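Local coordinates for bifunctional GH43-CE protein (Bacteroides eggerthii, PDB 6MLY) that probably acts as a xylan 1,4-beta-xylosidase through its family 43 glycoside hydrolase part and carries a carbohydrate esterase part with a bound sodium ion, at residues Val25-Ala30 and Glu268-Val273; Pro377-Ser382 and Tyr487-Phe492. All coordinates share one frame; numbering follows the deposited sequence.

Overall arrangement
Contacts 1 and 2 lie side by side, their centres about 14 Å apart, on the two sides of the junction between the family 43 hydrolase part and the concanavalin A-like part. Contact 1 joins the loop before strand 34-38 to the end of strand 262-269 and the turn that follows; contact 2 packs one sheet of the neighbouring beta-sandwich on the other. They touch directly at two places: A272 O lies 3.8 Å from Y487 CD1, and Y27 CD1 lies 3.8 Å from P377 N. P377 and Y487 are the first residues of the two segments of contact 2. Both contacts are away from D143, predicted to tune the hydrolase proton donor, and from the sodium site of T639, Y720, D722 and D725.

Contact 1 (Val25-Ala30 and Glu268-Val273); sequences VIYADA and EDCGAV
The ring of Y27 meets V273 at its edge: V273 CG1 sits near the ring plane, 4.1 Å from Y27 CE2, and the two side chains cross at about a right angle. C270 comes to the same ring obliquely, its SG 5.3 Å from the centroid of the Y27 ring and 57° off the ring normal, a sulfur-aromatic contact by a cysteine. The phenol end is reached as well, with Y27 OH 3.9 Å from C270 SG. An inverse gamma turn, with a weak A28 N to I26 O bond, is centred on Y27. Farther along, D29 CB packs 3.6 Å from V273 O, while its carboxylate is used elsewhere: OD1 accepts from R275 N and OD2 from G486 N. These two backbone donors grip the buried acid from both the hydrolase and the sandwich. No hydrogen bond links the two segments themselves. This is plain buried packing, away from the annotated sites: the loop ahead of strand 34-38 lies against the turn that leads from strand 262-269 into strand 275-282, at the border with the concanavalin A-like part. I26 and A30 pack on P277 of that second strand, and D29 O receives R373 NE from strand 370-373 of the sandwich.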
loop_
_atom_site.group_PDB
_atom_site.type_symbol
_atom_site.label_atom_id
_atom_site.label_comp_id
_atom_site.label_asym_id
_atom_site.label_seq_id
_atom_site.Cartn_x
_atom_site.Cartn_y
_atom_site.Cartn_z
ATOM N N VAL A 25 -18.470 -11.273 -3.828
ATOM C CA VAL A 25 -19.313 -11.458 -2.642
ATOM C C VAL A 25 -18.461 -11.348 -1.373
ATOM O O VAL A 25 -18.982 -11.009 -0.309
ATOM C CB VAL A 25 -20.074 -12.798 -2.688
ATOM C CG1 VAL A 25 -21.039 -12.846 -3.864
ATOM C CG2 VAL A 25 -19.136 -13.999 -2.705
ATOM N N ILE A 26 -17.170 -11.688 -1.494
ATOM C CA ILE A 26 -16.162 -11.397 -0.472
ATOM C C ILE A 26 -14.969 -10.709 -1.148
ATOM O O ILE A 26 -14.191 -11.360 -1.843
ATOM C CB ILE A 26 -15.719 -12.675 0.273
ATOM C CG1 ILE A 26 -16.884 -13.349 1.004
ATOM C CG2 ILE A 26 -14.556 -12.362 1.212
ATOM C CD1 ILE A 26 -16.515 -14.640 1.695
ATOM N N TYR A 27 -14.822 -9.399 -0.928
ATOM C CA TYR A 27 -13.669 -8.672 -1.437
ATOM C C TYR A 27 -12.522 -8.804 -0.427
ATOM O O TYR A 27 -12.178 -7.842 0.265
ATOM C CB TYR A 27 -14.030 -7.212 -1.722
ATOM C CG TYR A 27 -13.273 -6.580 -2.865
ATOM C CD1 TYR A 27 -13.901 -5.696 -3.729
ATOM C CD2 TYR A 27 -11.939 -6.877 -3.105
ATOM C CE1 TYR A 27 -13.222 -5.109 -4.785
ATOM C CE2 TYR A 27 -11.247 -6.301 -4.158
ATOM C CZ TYR A 27 -11.888 -5.410 -5.000
ATOM O OH TYR A 27 -11.201 -4.831 -6.027
ATOM N N ALA A 28 -11.947 -10.011 -0.350
ATOM C CA ALA A 28 -10.864 -10.326 0.585
ATOM C C ALA A 28 -10.312 -11.725 0.294
ATOM O O ALA A 28 -10.944 -12.523 -0.397
ATOM C CB ALA A 28 -11.347 -10.228 2.012
ATOM N N ASP A 29 -9.136 -12.001 0.862
ATOM C CA ASP A 29 -8.345 -13.184 0.576
ATOM C C ASP A 29 -8.969 -14.389 1.296
ATOM O O ASP A 29 -8.694 -14.637 2.471
ATOM C CB ASP A 29 -6.886 -12.934 0.966
ATOM C CG ASP A 29 -5.899 -13.991 0.507
ATOM O OD1 ASP A 29 -5.950 -14.382 -0.678
ATOM O OD2 ASP A 29 -5.070 -14.401 1.341
ATOM N N ALA A 30 -9.833 -15.109 0.568
ATOM C CA ALA A 30 -10.449 -16.356 1.013
ATOM C C ALA A 30 -10.275 -17.402 -0.083
ATOM O O ALA A 30 -11.238 -17.782 -0.743
ATOM C CB ALA A 30 -11.905 -16.130 1.340
ATOM N N GLU A 268 -10.947 -15.210 -8.044
ATOM C CA GLU A 268 -10.049 -14.486 -8.959
ATOM C C GLU A 268 -8.757 -14.143 -8.209
ATOM O O GLU A 268 -8.755 -14.083 -6.983
ATOM C CB GLU A 268 -10.726 -13.199 -9.443
ATOM C CG GLU A 268 -10.121 -12.602 -10.705
ATOM C CD GLU A 268 -10.487 -11.147 -10.967
ATOM O OE1 GLU A 268 -10.972 -10.482 -10.025
ATOM O OE2 GLU A 268 -10.278 -10.674 -12.110
ATOM N N ASP A 269 -7.668 -13.927 -8.954
ATOM C CA ASP A 269 -6.452 -13.296 -8.421
ATOM C C ASP A 269 -6.545 -11.787 -8.667
ATOM O O ASP A 269 -6.198 -11.319 -9.752
ATOM C CB ASP A 269 -5.189 -13.886 -9.056
ATOM C CG ASP A 269 -5.029 -15.378 -8.821
ATOM O OD1 ASP A 269 -5.638 -15.883 -7.862
ATOM O OD2 ASP A 269 -4.302 -16.023 -9.605
ATOM N N CYS A 270 -7.013 -11.040 -7.656
ATOM C CA CYS A 270 -7.270 -9.590 -7.772
ATOM C C CYS A 270 -6.085 -8.796 -7.208
ATOM O O CYS A 270 -6.279 -7.751 -6.590
ATOM C CB CYS A 270 -8.564 -9.203 -7.058
ATOM S SG CYS A 270 -9.467 -7.831 -7.837
ATOM N N GLY A 271 -4.862 -9.294 -7.429
ATOM C CA GLY A 271 -3.632 -8.573 -7.077
ATOM C C GLY A 271 -3.303 -8.641 -5.592
ATOM O O GLY A 271 -3.295 -9.723 -4.996
ATOM N N ALA A 272 -3.030 -7.468 -5.001
ATOM C CA ALA A 272 -2.424 -7.332 -3.661
ATOM C C ALA A 272 -3.384 -7.835 -2.575
ATOM O O ALA A 272 -2.988 -8.623 -1.707
ATOM C CB ALA A 272 -2.026 -5.897 -3.416
ATOM N N VAL A 273 -4.640 -7.376 -2.638
ATOM C CA VAL A 273 -5.687 -7.772 -1.688
ATOM C C VAL A 273 -5.683 -9.302 -1.534
ATOM O O VAL A 273 -5.880 -9.816 -0.430
ATOM C CB VAL A 273 -7.070 -7.232 -2.110
ATOM C CG1 VAL A 273 -7.704 -8.050 -3.228
ATOM C CG2 VAL A 273 -8.016 -7.109 -0.924
#

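Contact 2 (Pro377-Ser382 and Tyr487-Phe492); sequences PVCTGS and YRFALF
Strands 378-382 and 488-491 run almost parallel, 7° apart, with 8.6 Å between their axes, and no hydrogen bond joins them. They belong to different sheets; the nearest CA pair, G381 and F489, is 6.9 Å apart. F489 fills the interval: its CG lies opposite the carbonyl carbon and beside the backbone N (chi1 -65°), sending the ring across to the other strand. There G381 CA lies over one face, offset toward the rim, 4.1 Å from the centroid of the F489 ring and 21° off its normal, a CH-pi contact. Having no side chain, G381 lets its CA and N come against the ring. At the ring edge, near its plane, comes C379 SG, 3.4 Å from F489 CZ, a sulfur-aromatic contact. T380 turns the other way, its OG1 giving a bond of 2.7 Å to C379 O from above the carbonyl plane. Were F489 replaced by an alanine, a gap would probably open between the sheets, leaving G381 CA and C379 SG without the ring they pack on. I510 and L400 touch F489 from strands 502-511 and 395-401, one from each sheet. Such face-to-face packing of two antiparallel sheets, with a buried ring from one sheet set against the backbone of the other, forms the beta-sandwich core of the concanavalin A-like fold.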
loop_
_atom_site.group_PDB
_atom_site.type_symbol
_atom_site.label_atom_id
_atom_site.label_comp_id
_atom_site.label_asym_id
_atom_site.label_seq_id
_atom_site.Cartn_x
_atom_site.Cartn_y
_atom_site.Cartn_z
ATOM N N PRO A 377 -13.092 -2.599 -1.657
ATOM C CA PRO A 377 -12.115 -2.078 -2.605
ATOM C C PRO A 377 -11.040 -1.171 -1.978
ATOM O O PRO A 377 -9.944 -1.057 -2.531
ATOM C CB PRO A 377 -12.962 -1.276 -3.604
ATOM C CG PRO A 377 -14.127 -0.795 -2.780
ATOM C CD PRO A 377 -14.397 -1.942 -1.829
ATOM N N VAL A 378 -11.370 -0.536 -0.846
ATOM C CA VAL A 378 -10.427 0.265 -0.041
ATOM C C VAL A 378 -10.552 -0.167 1.422
ATOM O O VAL A 378 -11.567 -0.760 1.813
ATOM C CB VAL A 378 -10.688 1.777 -0.168
ATOM C CG1 VAL A 378 -10.545 2.259 -1.603
ATOM C CG2 VAL A 378 -12.044 2.173 0.408
ATOM N N CYS A 379 -9.526 0.140 2.219
ATOM C CA CYS A 379 -9.593 -0.064 3.660
ATOM C C CYS A 379 -8.545 0.792 4.382
ATOM O O CYS A 379 -7.659 1.408 3.765
ATOM C CB CYS A 379 -9.426 -1.536 4.032
ATOM S SG CYS A 379 -7.757 -2.199 3.769
ATOM N N THR A 380 -8.689 0.826 5.710
ATOM C CA THR A 380 -7.826 1.558 6.586
ATOM C C THR A 380 -7.812 0.858 7.949
ATOM O O THR A 380 -8.854 0.715 8.571
ATOM C CB THR A 380 -8.282 3.021 6.663
ATOM O OG1 THR A 380 -8.138 3.582 5.356
ATOM C CG2 THR A 380 -7.508 3.841 7.674
ATOM N N GLY A 381 -6.620 0.425 8.377
ATOM C CA GLY A 381 -6.376 -0.059 9.735
ATOM C C GLY A 381 -5.789 1.031 10.616
ATOM O O GLY A 381 -5.259 2.008 10.105
ATOM N N SER A 382 -5.894 0.856 11.941
ATOM C CA SER A 382 -5.405 1.827 12.929
ATOM C C SER A 382 -5.024 1.129 14.240
ATOM O O SER A 382 -5.500 0.025 14.532
ATOM C CB SER A 382 -6.434 2.890 13.188
ATOM O OG SER A 382 -6.759 3.576 11.992
ATOM N N TYR A 487 -2.162 -9.279 1.465
ATOM C CA TYR A 487 -1.559 -8.375 2.427
ATOM C C TYR A 487 -2.460 -8.331 3.663
ATOM O O TYR A 487 -3.668 -8.159 3.549
ATOM C CB TYR A 487 -1.336 -6.986 1.819
ATOM C CG TYR A 487 -0.034 -6.845 1.075
ATOM C CD1 TYR A 487 0.245 -7.632 -0.029
ATOM C CD2 TYR A 487 0.928 -5.933 1.476
ATOM C CE1 TYR A 487 1.442 -7.521 -0.716
ATOM C CE2 TYR A 487 2.129 -5.803 0.796
ATOM C CZ TYR A 487 2.389 -6.602 -0.303
ATOM O OH TYR A 487 3.572 -6.482 -0.972
ATOM N N ARG A 488 -1.845 -8.511 4.832
ATOM C CA ARG A 488 -2.541 -8.458 6.100
ATOM C C ARG A 488 -2.056 -7.240 6.900
ATOM O O ARG A 488 -0.890 -6.849 6.815
ATOM C CB ARG A 488 -2.305 -9.764 6.864
ATOM C CG ARG A 488 -3.032 -10.972 6.293
ATOM C CD ARG A 488 -2.809 -12.216 7.139
ATOM N NE ARG A 488 -3.744 -13.296 6.835
ATOM C CZ ARG A 488 -4.861 -13.557 7.514
ATOM N NH1 ARG A 488 -5.152 -12.881 8.613
ATOM N NH2 ARG A 488 -5.686 -14.499 7.087
ATOM N N PHE A 489 -2.980 -6.641 7.658
ATOM C CA PHE A 489 -2.639 -5.768 8.763
ATOM C C PHE A 489 -1.913 -6.611 9.815
ATOM O O PHE A 489 -2.217 -7.785 9.980
ATOM C CB PHE A 489 -3.891 -5.088 9.324
ATOM C CG PHE A 489 -4.558 -4.142 8.360
ATOM C CD1 PHE A 489 -3.916 -2.986 7.946
ATOM C CD2 PHE A 489 -5.823 -4.403 7.861
ATOM C CE1 PHE A 489 -4.526 -2.116 7.054
ATOM C CE2 PHE A 489 -6.431 -3.533 6.969
ATOM C CZ PHE A 489 -5.780 -2.394 6.563
ATOM N N ALA A 490 -0.944 -6.004 10.506
ATOM C CA ALA A 490 -0.042 -6.733 11.389
ATOM C C ALA A 490 0.378 -5.850 12.571
ATOM O O ALA A 490 1.002 -4.802 12.367
ATOM C CB ALA A 490 1.155 -7.199 10.596
ATOM N N LEU A 491 0.017 -6.273 13.792
ATOM C CA LEU A 491 0.587 -5.720 15.019
ATOM C C LEU A 491 1.896 -6.470 15.288
ATOM O O LEU A 491 1.899 -7.693 15.279
ATOM C CB LEU A 491 -0.369 -5.883 16.208
ATOM C CG LEU A 491 -1.826 -5.446 16.033
ATOM C CD1 LEU A 491 -2.331 -4.753 17.290
ATOM C CD2 LEU A 491 -2.032 -4.543 14.832
ATOM N N PHE A 492 2.991 -5.735 15.525
ATOM C CA PHE A 492 4.299 -6.356 15.765
ATOM C C PHE A 492 5.046 -5.621 16.884
ATOM O O PHE A 492 4.649 -4.537 17.296
ATOM C CB PHE A 492 5.117 -6.405 14.472
ATOM C CG PHE A 492 5.549 -5.069 13.924
ATOM C CD1 PHE A 492 4.745 -4.366 13.039
ATOM C CD2 PHE A 492 6.777 -4.525 14.270
ATOM C CE1 PHE A 492 5.156 -3.145 12.526
ATOM C CE2 PHE A 492 7.184 -3.301 13.758
ATOM C CZ PHE A 492 6.371 -2.612 12.889
#